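Local atomic coordinates of mandalate racemase/muconate lactonizing enzyme (Unidentified, PDB entry 4E4U), a protein that probably catalyses a racemisation, cycloisomerisation or related reaction as a member of the mandelate racemase/muconate lactonizing group of the enolase superfamily. Residues V11-P16 / G340-E345; E71-Q76 / G96-C101; R219-L224 / L230-P235; L298-Y303 / C326-L331. All coordinates share one frame; numbering follows the deposited sequence.

The four contacts sample both parts of an enolase-superfamily chain. Interactions 3 and 4 lie within the barrel-like C-terminal part and touch each other, Trp231 CZ3 lying 3.9 Å from Leu331 CD2, although their centres are 22 Å apart. Interaction 2 pairs two helices of the N-terminal part, whereas interaction 1 joins the end of an N-terminal strand to a late helix of the C-terminal part. Interactions 2, 3 and 4 are buried; interaction 1 is partly so. Carbon contacts dominate interactions 1 to 3, with a CH-pi contact in the first, while interaction 4 brings a carboxylate, an amide and a bridging water into a subunit interface.

Interaction 1. Residues V11-P16 / G340-E345; sequences VAVPPP and GGFHAE
Phe342 reaches across to Val11, Val13 and Pro14 where the N-terminal antiparallel sheet meets the barrel-like C-terminal part of this enolase-superfamily fold. Strand 3-12 ends here and runs on as a proline-rich loop, while Phe342 projects from the short helix 341-345. The torsion about its CA-CB bond (chi1 -167°) sets CG opposite the backbone N and carries the ring out to the loop.

The CH-pi component is supplied by Pro14, whose CD sits over the centre of one ring face, 3.5 Å from the centroid of Phe342 and 11° off the normal. The pyrrolidine edge thus presses almost squarely on the aromatic face. The purely apolar contacts come from the two valines. Val13 is the looser, approaching obliquely with CG1 4.4 Å from Phe342 CD2.

Beyond the two segments the ring also meets Trp23 of strand 22-30 and, edge-to-face, His378, so that the same phenylalanine is shared by the N-terminal sheet and the region following helix 372-377. Val11 packs on Val375 of that helix as well. The CG1 methyl of Val11 lies near the plane of the Phe342 ring and touches the outer edge, 3.7 Å from Phe342 CZ.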
# COMPACT_ATOMS: atom_id res chain seq x y z
N VAL A 11 -1.44 -38.72 -31.08
CA VAL A 11 -2.07 -38.76 -32.39
C VAL A 11 -1.65 -37.58 -33.25
O VAL A 11 -1.67 -36.43 -32.80
CB VAL A 11 -3.60 -38.72 -32.21
CG1 VAL A 11 -4.31 -38.66 -33.55
CG2 VAL A 11 -4.07 -39.94 -31.41
N ALA A 12 -1.26 -37.86 -34.49
CA ALA A 12 -0.92 -36.81 -35.45
C ALA A 12 -2.20 -36.21 -36.01
O ALA A 12 -3.03 -36.92 -36.57
CB ALA A 12 -0.08 -37.38 -36.58
N VAL A 13 -2.36 -34.90 -35.85
CA VAL A 13 -3.52 -34.21 -36.39
C VAL A 13 -3.30 -33.97 -37.89
O VAL A 13 -2.28 -33.41 -38.28
CB VAL A 13 -3.75 -32.87 -35.67
CG1 VAL A 13 -4.96 -32.14 -36.24
CG2 VAL A 13 -3.93 -33.09 -34.16
N PRO A 14 -4.24 -34.40 -38.74
CA PRO A 14 -4.01 -34.24 -40.19
C PRO A 14 -3.93 -32.77 -40.60
O PRO A 14 -4.52 -31.92 -39.92
CB PRO A 14 -5.26 -34.87 -40.81
CG PRO A 14 -5.81 -35.78 -39.75
CD PRO A 14 -5.50 -35.10 -38.45
N PRO A 15 -3.21 -32.47 -41.69
CA PRO A 15 -3.22 -31.10 -42.22
C PRO A 15 -4.66 -30.69 -42.50
O PRO A 15 -5.46 -31.55 -42.88
CB PRO A 15 -2.43 -31.22 -43.53
CG PRO A 15 -1.56 -32.43 -43.34
CD PRO A 15 -2.36 -33.37 -42.49
N PRO A 16 -5.01 -29.40 -42.31
CA PRO A 16 -4.14 -28.27 -41.97
C PRO A 16 -3.89 -28.07 -40.47
O PRO A 16 -3.62 -26.94 -40.06
CB PRO A 16 -4.92 -27.08 -42.53
CG PRO A 16 -6.35 -27.48 -42.38
CD PRO A 16 -6.40 -28.98 -42.55
N GLY A 340 -16.46 -30.54 -35.48
CA GLY A 340 -16.53 -31.54 -36.53
C GLY A 340 -15.14 -31.99 -36.93
O GLY A 340 -14.20 -31.92 -36.13
N GLY A 341 -14.99 -32.44 -38.17
CA GLY A 341 -13.69 -32.83 -38.69
C GLY A 341 -13.01 -33.89 -37.85
O GLY A 341 -13.66 -34.82 -37.36
N PHE A 342 -11.70 -33.74 -37.66
CA PHE A 342 -10.94 -34.76 -36.96
C PHE A 342 -11.32 -34.85 -35.48
O PHE A 342 -11.21 -35.92 -34.88
CB PHE A 342 -9.43 -34.52 -37.14
CG PHE A 342 -8.57 -35.68 -36.71
CD1 PHE A 342 -8.65 -36.90 -37.36
CD2 PHE A 342 -7.68 -35.53 -35.67
CE1 PHE A 342 -7.86 -37.96 -36.97
CE2 PHE A 342 -6.88 -36.59 -35.26
CZ PHE A 342 -6.97 -37.81 -35.92
N HIS A 343 -11.80 -33.76 -34.89
CA HIS A 343 -12.29 -33.79 -33.51
C HIS A 343 -13.46 -34.75 -33.33
O HIS A 343 -13.64 -35.32 -32.25
CB HIS A 343 -12.72 -32.40 -33.03
CG HIS A 343 -11.57 -31.53 -32.61
ND1 HIS A 343 -10.90 -30.72 -33.49
CD2 HIS A 343 -10.99 -31.37 -31.40
CE1 HIS A 343 -9.93 -30.09 -32.84
NE2 HIS A 343 -9.96 -30.46 -31.58
N ALA A 344 -14.26 -34.92 -34.37
CA ALA A 344 -15.37 -35.86 -34.32
C ALA A 344 -14.89 -37.26 -34.70
O ALA A 344 -15.33 -38.25 -34.12
CB ALA A 344 -16.48 -35.41 -35.25
N GLU A 345 -13.98 -37.33 -35.66
CA GLU A 345 -13.54 -38.63 -36.19
C GLU A 345 -12.82 -39.48 -35.14
O GLU A 345 -12.94 -40.70 -35.12
CB GLU A 345 -12.64 -38.43 -37.41
CG GLU A 345 -12.42 -39.71 -38.19
CD GLU A 345 -11.47 -39.53 -39.35
OE1 GLU A 345 -10.96 -38.41 -39.54
OE2 GLU A 345 -11.23 -40.52 -40.08

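Interaction 2. Residues E71-Q76 / G96-C101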
# COMPACT_ATOMS: atom_id res chain seq x y z
N GLU A 71 -6.54 -35.70 -4.85
CA GLU A 71 -5.70 -34.81 -4.04
C GLU A 71 -4.32 -35.42 -3.89
O GLU A 71 -3.30 -34.74 -4.07
CB GLU A 71 -6.29 -34.59 -2.64
CG GLU A 71 -7.52 -33.69 -2.60
CD GLU A 71 -7.18 -32.21 -2.53
OE1 GLU A 71 -5.98 -31.85 -2.51
OE2 GLU A 71 -8.13 -31.39 -2.47
N ARG A 72 -4.28 -36.70 -3.53
CA ARG A 72 -3.03 -37.42 -3.37
C ARG A 72 -2.22 -37.36 -4.66
O ARG A 72 -1.02 -37.03 -4.64
CB ARG A 72 -3.32 -38.88 -3.00
CG ARG A 72 -2.09 -39.76 -2.84
CD ARG A 72 -2.41 -41.22 -3.26
NE ARG A 72 -2.63 -41.28 -4.71
CZ ARG A 72 -1.66 -41.32 -5.61
NH1 ARG A 72 -0.39 -41.34 -5.22
NH2 ARG A 72 -1.95 -41.35 -6.90
N LEU A 73 -2.85 -37.71 -5.77
CA LEU A 73 -2.17 -37.68 -7.06
C LEU A 73 -1.56 -36.32 -7.36
O LEU A 73 -0.38 -36.22 -7.72
CB LEU A 73 -3.13 -38.08 -8.18
CG LEU A 73 -2.61 -37.95 -9.61
CD1 LEU A 73 -1.33 -38.76 -9.82
CD2 LEU A 73 -3.70 -38.37 -10.59
N PHE A 74 -2.36 -35.26 -7.21
CA PHE A 74 -1.85 -33.92 -7.46
C PHE A 74 -0.65 -33.61 -6.56
O PHE A 74 0.39 -33.14 -7.04
CB PHE A 74 -2.93 -32.85 -7.31
CG PHE A 74 -2.40 -31.46 -7.53
CD1 PHE A 74 -2.34 -30.93 -8.81
CD2 PHE A 74 -1.89 -30.73 -6.47
CE1 PHE A 74 -1.82 -29.66 -9.02
CE2 PHE A 74 -1.36 -29.47 -6.68
CZ PHE A 74 -1.32 -28.93 -7.95
N ARG A 75 -0.80 -33.85 -5.25
CA ARG A 75 0.28 -33.51 -4.32
C ARG A 75 1.55 -34.30 -4.63
O ARG A 75 2.65 -33.74 -4.54
CB ARG A 75 -0.14 -33.73 -2.86
CG ARG A 75 -1.24 -32.80 -2.34
CD ARG A 75 -0.93 -31.32 -2.52
NE ARG A 75 0.35 -30.93 -1.95
CZ ARG A 75 0.80 -29.68 -1.93
NH1 ARG A 75 0.06 -28.70 -2.43
NH2 ARG A 75 2.00 -29.41 -1.42
N GLN A 76 1.42 -35.57 -4.97
CA GLN A 76 2.61 -36.37 -5.27
C GLN A 76 3.31 -35.84 -6.52
O GLN A 76 4.54 -35.71 -6.55
CB GLN A 76 2.27 -37.85 -5.45
CG GLN A 76 1.64 -38.53 -4.24
CD GLN A 76 2.51 -38.49 -2.99
OE1 GLN A 76 3.73 -38.68 -3.05
NE2 GLN A 76 1.87 -38.30 -1.84
N GLY A 96 -3.71 -34.86 -17.35
CA GLY A 96 -4.24 -35.94 -18.16
C GLY A 96 -4.55 -37.16 -17.32
O GLY A 96 -5.60 -37.78 -17.47
N LEU A 97 -3.61 -37.52 -16.44
CA LEU A 97 -3.82 -38.68 -15.58
C LEU A 97 -5.00 -38.46 -14.64
O LEU A 97 -5.82 -39.36 -14.44
CB LEU A 97 -2.56 -38.98 -14.77
CG LEU A 97 -1.29 -39.34 -15.55
CD1 LEU A 97 -0.11 -39.49 -14.59
CD2 LEU A 97 -1.49 -40.61 -16.36
N GLU A 98 -5.11 -37.26 -14.09
CA GLU A 98 -6.15 -36.96 -13.12
C GLU A 98 -7.54 -36.96 -13.78
O GLU A 98 -8.50 -37.47 -13.21
CB GLU A 98 -5.86 -35.62 -12.43
CG GLU A 98 -6.75 -35.31 -11.23
CD GLU A 98 -7.89 -34.39 -11.58
OE1 GLU A 98 -8.24 -34.33 -12.78
OE2 GLU A 98 -8.44 -33.73 -10.67
N MET A 99 -7.65 -36.39 -14.98
CA MET A 99 -8.97 -36.35 -15.60
C MET A 99 -9.41 -37.75 -16.03
O MET A 99 -10.60 -38.06 -16.01
CB MET A 99 -9.04 -35.34 -16.76
CG MET A 99 -8.34 -35.78 -18.03
SD MET A 99 -8.51 -34.59 -19.39
CE MET A 99 -7.50 -33.23 -18.80
N ALA A 100 -8.44 -38.61 -16.38
CA ALA A 100 -8.73 -40.01 -16.66
C ALA A 100 -9.23 -40.71 -15.39
O ALA A 100 -10.13 -41.54 -15.45
CB ALA A 100 -7.51 -40.72 -17.22
N CYS A 101 -8.66 -40.35 -14.25
CA CYS A 101 -9.18 -40.84 -12.97
C CYS A 101 -10.62 -40.39 -12.75
O CYS A 101 -11.45 -41.19 -12.33
CB CYS A 101 -8.28 -40.41 -11.80
SG CYS A 101 -6.69 -41.25 -11.74
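Leu73 faces Leu97, Glu98 and Cys101 across two nearly antiparallel helical segments, whose axes pass 10.3 Å apart with 174° between their directions. The CA atoms of Leu73 and Glu98 are the closest across the pair, at 7.3 Å.

A single methyl carries the contact. With CG of Leu73 set opposite its backbone N (chi1 173°), CD2 extends to the facing helix and rests on its backbone, 3.8 Å from Glu98 CA. The CB of Glu98 is also near, 4.0 Å from Leu73 CD2. On the following turn, Cys101 SG lies 4.3 Å from the same CD2, and Leu97 CB borders it at 4.4 Å. The leucine end therefore rests among residues of successive turns.

Glu98 contributes its aliphatic base here, while its bent chain sends the carboxylate elsewhere: OE1 accepts from the backbone N of Leu289 and OE2 from that of Leu290, at the start of helix 289-301. Helix 70-79 is tied to that helix too, through a salt bridge from Glu71 to Lys294. The arrangement is an antiparallel helix pair of the N-terminal part of the enolase-superfamily fold, lodged against a helix of the C-terminal part.

Interaction 3. Residues R219-L224 / L230-P235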
# COMPACT_ATOMS: atom_id res chain seq x y z
N ARG A 219 -1.06 1.02 -25.46
CA ARG A 219 -1.29 1.77 -26.70
C ARG A 219 -2.35 1.07 -27.57
O ARG A 219 -3.25 1.71 -28.11
CB ARG A 219 0.00 1.95 -27.50
CG ARG A 219 0.93 3.00 -26.92
CD ARG A 219 2.22 3.10 -27.72
NE ARG A 219 2.00 3.56 -29.09
CZ ARG A 219 2.89 3.42 -30.07
NH1 ARG A 219 4.05 2.82 -29.84
NH2 ARG A 219 2.61 3.88 -31.28
N LEU A 220 -2.25 -0.25 -27.67
CA LEU A 220 -3.20 -1.02 -28.47
C LEU A 220 -4.60 -0.97 -27.85
O LEU A 220 -5.58 -0.74 -28.55
CB LEU A 220 -2.73 -2.47 -28.62
CG LEU A 220 -3.71 -3.39 -29.36
CD1 LEU A 220 -4.08 -2.84 -30.74
CD2 LEU A 220 -3.13 -4.80 -29.47
N ALA A 221 -4.68 -1.17 -26.54
CA ALA A 221 -5.97 -1.15 -25.86
C ALA A 221 -6.73 0.16 -26.11
O ALA A 221 -7.94 0.14 -26.35
CB ALA A 221 -5.81 -1.40 -24.37
N LYS A 222 -6.03 1.29 -26.07
CA LYS A 222 -6.71 2.58 -26.27
C LYS A 222 -7.37 2.65 -27.64
O LYS A 222 -8.44 3.22 -27.78
CB LYS A 222 -5.77 3.76 -26.05
CG LYS A 222 -5.15 3.87 -24.65
CD LYS A 222 -6.02 3.30 -23.52
CE LYS A 222 -7.04 4.30 -23.00
NZ LYS A 222 -7.74 3.76 -21.79
N ARG A 223 -6.74 2.04 -28.64
CA ARG A 223 -7.29 1.98 -29.99
C ARG A 223 -8.48 1.05 -30.12
O ARG A 223 -9.37 1.28 -30.94
CB ARG A 223 -6.22 1.54 -30.97
CG ARG A 223 -5.16 2.58 -31.25
CD ARG A 223 -4.00 1.92 -31.94
NE ARG A 223 -2.95 2.84 -32.39
CZ ARG A 223 -2.75 3.18 -33.66
NH1 ARG A 223 -3.54 2.72 -34.62
NH2 ARG A 223 -1.73 3.97 -33.97
N LEU A 224 -8.48 -0.01 -29.32
CA LEU A 224 -9.51 -1.04 -29.43
C LEU A 224 -10.77 -0.72 -28.65
O LEU A 224 -11.83 -1.30 -28.91
CB LEU A 224 -8.97 -2.40 -29.00
CG LEU A 224 -7.77 -2.92 -29.79
CD1 LEU A 224 -7.44 -4.34 -29.35
CD2 LEU A 224 -8.02 -2.86 -31.30
N LEU A 230 -15.06 -7.94 -25.85
CA LEU A 230 -15.33 -8.64 -24.60
C LEU A 230 -14.03 -8.90 -23.82
O LEU A 230 -14.02 -8.87 -22.60
CB LEU A 230 -16.11 -9.93 -24.87
CG LEU A 230 -16.25 -10.97 -23.74
CD1 LEU A 230 -16.81 -10.38 -22.46
CD2 LEU A 230 -17.12 -12.12 -24.20
N TRP A 231 -12.94 -9.16 -24.53
CA TRP A 231 -11.66 -9.25 -23.84
C TRP A 231 -10.46 -8.96 -24.72
O TRP A 231 -10.55 -8.98 -25.95
CB TRP A 231 -11.48 -10.59 -23.12
CG TRP A 231 -11.23 -11.82 -23.95
CD1 TRP A 231 -10.21 -12.05 -24.84
CD2 TRP A 231 -11.96 -13.05 -23.88
NE1 TRP A 231 -10.30 -13.33 -25.35
CE2 TRP A 231 -11.36 -13.97 -24.76
CE3 TRP A 231 -13.08 -13.46 -23.14
CZ2 TRP A 231 -11.85 -15.26 -24.94
CZ3 TRP A 231 -13.56 -14.75 -23.31
CH2 TRP A 231 -12.94 -15.63 -24.21
N PHE A 232 -9.36 -8.68 -24.04
CA PHE A 232 -8.03 -8.49 -24.61
C PHE A 232 -7.21 -9.61 -23.98
O PHE A 232 -6.96 -9.60 -22.77
CB PHE A 232 -7.55 -7.10 -24.19
CG PHE A 232 -6.20 -6.68 -24.74
CD1 PHE A 232 -5.52 -7.40 -25.71
CD2 PHE A 232 -5.61 -5.52 -24.24
CE1 PHE A 232 -4.28 -6.95 -26.18
CE2 PHE A 232 -4.39 -5.08 -24.71
CZ PHE A 232 -3.72 -5.80 -25.68
N GLU A 233 -6.86 -10.61 -24.80
CA GLU A 233 -6.25 -11.85 -24.32
C GLU A 233 -4.74 -11.75 -24.22
O GLU A 233 -4.11 -11.17 -25.11
CB GLU A 233 -6.60 -12.97 -25.31
CG GLU A 233 -6.12 -14.36 -24.95
CD GLU A 233 -6.94 -15.45 -25.62
OE1 GLU A 233 -8.13 -15.22 -25.91
OE2 GLU A 233 -6.40 -16.55 -25.84
N GLU A 234 -4.15 -12.32 -23.17
CA GLU A 234 -2.69 -12.40 -23.04
C GLU A 234 -1.96 -11.18 -23.60
O GLU A 234 -1.19 -11.29 -24.56
CB GLU A 234 -2.16 -13.65 -23.74
CG GLU A 234 -2.53 -14.97 -23.09
CD GLU A 234 -1.48 -16.03 -23.36
OE1 GLU A 234 -1.20 -16.30 -24.55
OE2 GLU A 234 -0.89 -16.55 -22.40
N PRO A 235 -2.19 -10.00 -23.01
CA PRO A 235 -1.59 -8.81 -23.62
C PRO A 235 -0.06 -8.80 -23.52
O PRO A 235 0.58 -8.16 -24.35
CB PRO A 235 -2.20 -7.65 -22.82
CG PRO A 235 -2.74 -8.28 -21.56
CD PRO A 235 -3.16 -9.66 -21.95
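Phe232 reaches from strand 231-233 to helix 214-224, meeting Leu220 and Ala221 inside a beta-alpha-beta unit of the barrel. The unit runs from strand 203-206 through this helix to strand 231-233, and the two strands pair in parallel.

In the first shell, Leu220 CD2 approaches the far end of the aromatic ring, 4.0 Å from Phe232 CZ. Ala221 CB meets the adjoining side of the ring, 4.0 Å from Phe232 CE2. Neither methyl lies squarely over the ring or in its plane; both come in at a slant. CG of Phe232 stands opposite the backbone N (chi1 -178°), which extends the ring from the strand toward the helix.

The next shell surrounds these groups. Pro235 CB lies above one face of the Phe232 ring, displaced toward its rim, while Ile255 of the neighbouring strand touches the phenylalanine side chain. Leu220 packs further on Phe206 of strand 203-206 and Cys187 of helix 181-198, linking the contact to adjacent barrel elements.

Residues flanking Phe232 project elsewhere and are tied together by a polar bond. Glu233 OE1 takes a salt bridge from Lys164 and a hydrogen bond from Gln280, and a further one from Trp231. From Trp231 NE1 the hydrogen bond to Glu233 OE1 spans 2.9 Å and is bent to 132°, reaching the anti lone pair of the carboxylate oxygen.

Interaction 4. Residues L298-Y303 / C326-L331; sequences LAEVHY and CTPNFL
Asn329 packs against Ala299 and Glu300, bringing the beta turn of Thr327 to Phe330 against the last turns of helix 289-301 in the barrel-like part of the chain. The close part of the contact is centred on the Asn329 amide. Asn329 ND2 lies 3.4 Å from Ala299 CB, while OD1 of the same amide approaches Glu300 CG at 3.5 Å. A torsion of 55° about the CA-CB bond of Asn329 places CG between the backbone N and carbonyl carbon and directs the amide at the helix. The amide nitrogen donates to the backbone oxygens of Ala296 and Ala304, so this buried side chain ties the helix to the segment that follows it.

Toward the carboxylate, close packing gives way to a water bridge. The water donates to both sides, 3.0 Å from Glu300 OE1 and 2.9 Å from Asn329 OD1, bridging two acceptors that could not bond directly without an added proton. The carboxylate and amide planes are inclined by 37°. Pro328 completes this side with carbon: its CG is 3.4 Å from Glu300 OE2, and the two side chains cross at about a right angle.

The charge is met across the assembly. Glu300 OE1 forms a salt bridge with Lys294 of the second subunit, and Pro328 packs on Glu71 of that subunit. The water thus couples the turn to the helix end, and Lys294 of the second subunit extends the link into the subunit interface; that lysine probably favours an ionised Glu300.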
# COMPACT_ATOMS: atom_id res chain seq x y z
N LEU A 298 -11.19 -19.62 -6.77
CA LEU A 298 -10.44 -18.37 -6.60
C LEU A 298 -11.10 -17.27 -7.42
O LEU A 298 -11.27 -16.15 -6.94
CB LEU A 298 -8.99 -18.53 -7.04
CG LEU A 298 -8.15 -19.57 -6.31
CD1 LEU A 298 -6.72 -19.57 -6.84
CD2 LEU A 298 -8.18 -19.31 -4.81
N ALA A 299 -11.48 -17.60 -8.66
CA ALA A 299 -12.13 -16.61 -9.49
C ALA A 299 -13.42 -16.12 -8.83
O ALA A 299 -13.70 -14.92 -8.82
CB ALA A 299 -12.39 -17.16 -10.87
N GLU A 300 -14.20 -17.03 -8.25
CA GLU A 300 -15.47 -16.63 -7.64
C GLU A 300 -15.29 -15.54 -6.59
O GLU A 300 -16.05 -14.57 -6.53
CB GLU A 300 -16.17 -17.81 -6.97
CG GLU A 300 -16.78 -18.82 -7.91
CD GLU A 300 -17.72 -19.73 -7.15
OE1 GLU A 300 -17.32 -20.86 -6.81
OE2 GLU A 300 -18.87 -19.31 -6.89
N VAL A 301 -14.28 -15.69 -5.73
CA VAL A 301 -14.15 -14.75 -4.62
C VAL A 301 -13.63 -13.40 -5.07
O VAL A 301 -13.78 -12.42 -4.35
CB VAL A 301 -13.34 -15.31 -3.41
CG1 VAL A 301 -14.04 -16.52 -2.83
CG2 VAL A 301 -11.90 -15.62 -3.80
N HIS A 302 -13.05 -13.34 -6.27
CA HIS A 302 -12.63 -12.08 -6.89
C HIS A 302 -13.67 -11.53 -7.86
O HIS A 302 -13.43 -10.51 -8.52
CB HIS A 302 -11.29 -12.26 -7.62
CG HIS A 302 -10.13 -12.46 -6.71
ND1 HIS A 302 -9.36 -11.42 -6.24
CD2 HIS A 302 -9.62 -13.59 -6.16
CE1 HIS A 302 -8.41 -11.91 -5.46
NE2 HIS A 302 -8.55 -13.21 -5.39
N TYR A 303 -14.82 -12.20 -7.95
CA TYR A 303 -15.85 -11.87 -8.94
C TYR A 303 -15.29 -11.91 -10.38
O TYR A 303 -15.71 -11.13 -11.25
CB TYR A 303 -16.55 -10.53 -8.67
CG TYR A 303 -17.50 -10.46 -7.49
CD1 TYR A 303 -17.66 -11.51 -6.60
CD2 TYR A 303 -18.28 -9.33 -7.31
CE1 TYR A 303 -18.55 -11.41 -5.52
CE2 TYR A 303 -19.16 -9.21 -6.25
CZ TYR A 303 -19.30 -10.25 -5.37
OH TYR A 303 -20.18 -10.12 -4.32
N CYS A 326 -20.70 -27.28 -14.33
CA CYS A 326 -20.94 -27.14 -12.89
C CYS A 326 -20.31 -25.89 -12.28
O CYS A 326 -20.13 -25.81 -11.06
CB CYS A 326 -20.49 -28.39 -12.12
SG CYS A 326 -18.74 -28.79 -12.17
N THR A 327 -20.00 -24.89 -13.12
CA THR A 327 -19.31 -23.68 -12.67
C THR A 327 -20.25 -22.48 -12.70
O THR A 327 -20.74 -22.11 -13.76
CB THR A 327 -18.08 -23.40 -13.56
OG1 THR A 327 -17.10 -24.42 -13.38
CG2 THR A 327 -17.46 -22.06 -13.21
N PRO A 328 -20.49 -21.84 -11.55
CA PRO A 328 -21.45 -20.73 -11.53
C PRO A 328 -20.93 -19.45 -12.19
O PRO A 328 -21.73 -18.66 -12.68
CB PRO A 328 -21.70 -20.52 -10.03
CG PRO A 328 -20.45 -21.02 -9.36
CD PRO A 328 -19.99 -22.18 -10.20
N ASN A 329 -19.62 -19.26 -12.21
CA ASN A 329 -19.01 -18.08 -12.81
C ASN A 329 -18.40 -18.37 -14.17
O ASN A 329 -17.32 -17.89 -14.51
CB ASN A 329 -17.97 -17.46 -11.85
CG ASN A 329 -16.90 -18.45 -11.41
OD1 ASN A 329 -17.15 -19.64 -11.26
ND2 ASN A 329 -15.69 -17.93 -11.16
N PHE A 330 -19.11 -19.18 -14.95
CA PHE A 330 -18.69 -19.54 -16.29
C PHE A 330 -19.10 -18.46 -17.29
O PHE A 330 -20.26 -18.04 -17.31
CB PHE A 330 -19.35 -20.87 -16.67
CG PHE A 330 -19.24 -21.21 -18.14
CD1 PHE A 330 -18.04 -21.64 -18.68
CD2 PHE A 330 -20.35 -21.11 -18.96
CE1 PHE A 330 -17.95 -21.97 -20.04
CE2 PHE A 330 -20.27 -21.44 -20.31
CZ PHE A 330 -19.07 -21.86 -20.84
N LEU A 331 -18.16 -18.03 -18.12
CA LEU A 331 -18.45 -17.04 -19.18
C LEU A 331 -18.71 -17.69 -20.53
O LEU A 331 -19.77 -17.49 -21.13
CB LEU A 331 -17.28 -16.06 -19.30
CG LEU A 331 -17.32 -15.04 -20.45
CD1 LEU A 331 -18.57 -14.17 -20.38
CD2 LEU A 331 -16.07 -14.16 -20.45
O HOH W 1 -16.55 -21.87 -9.51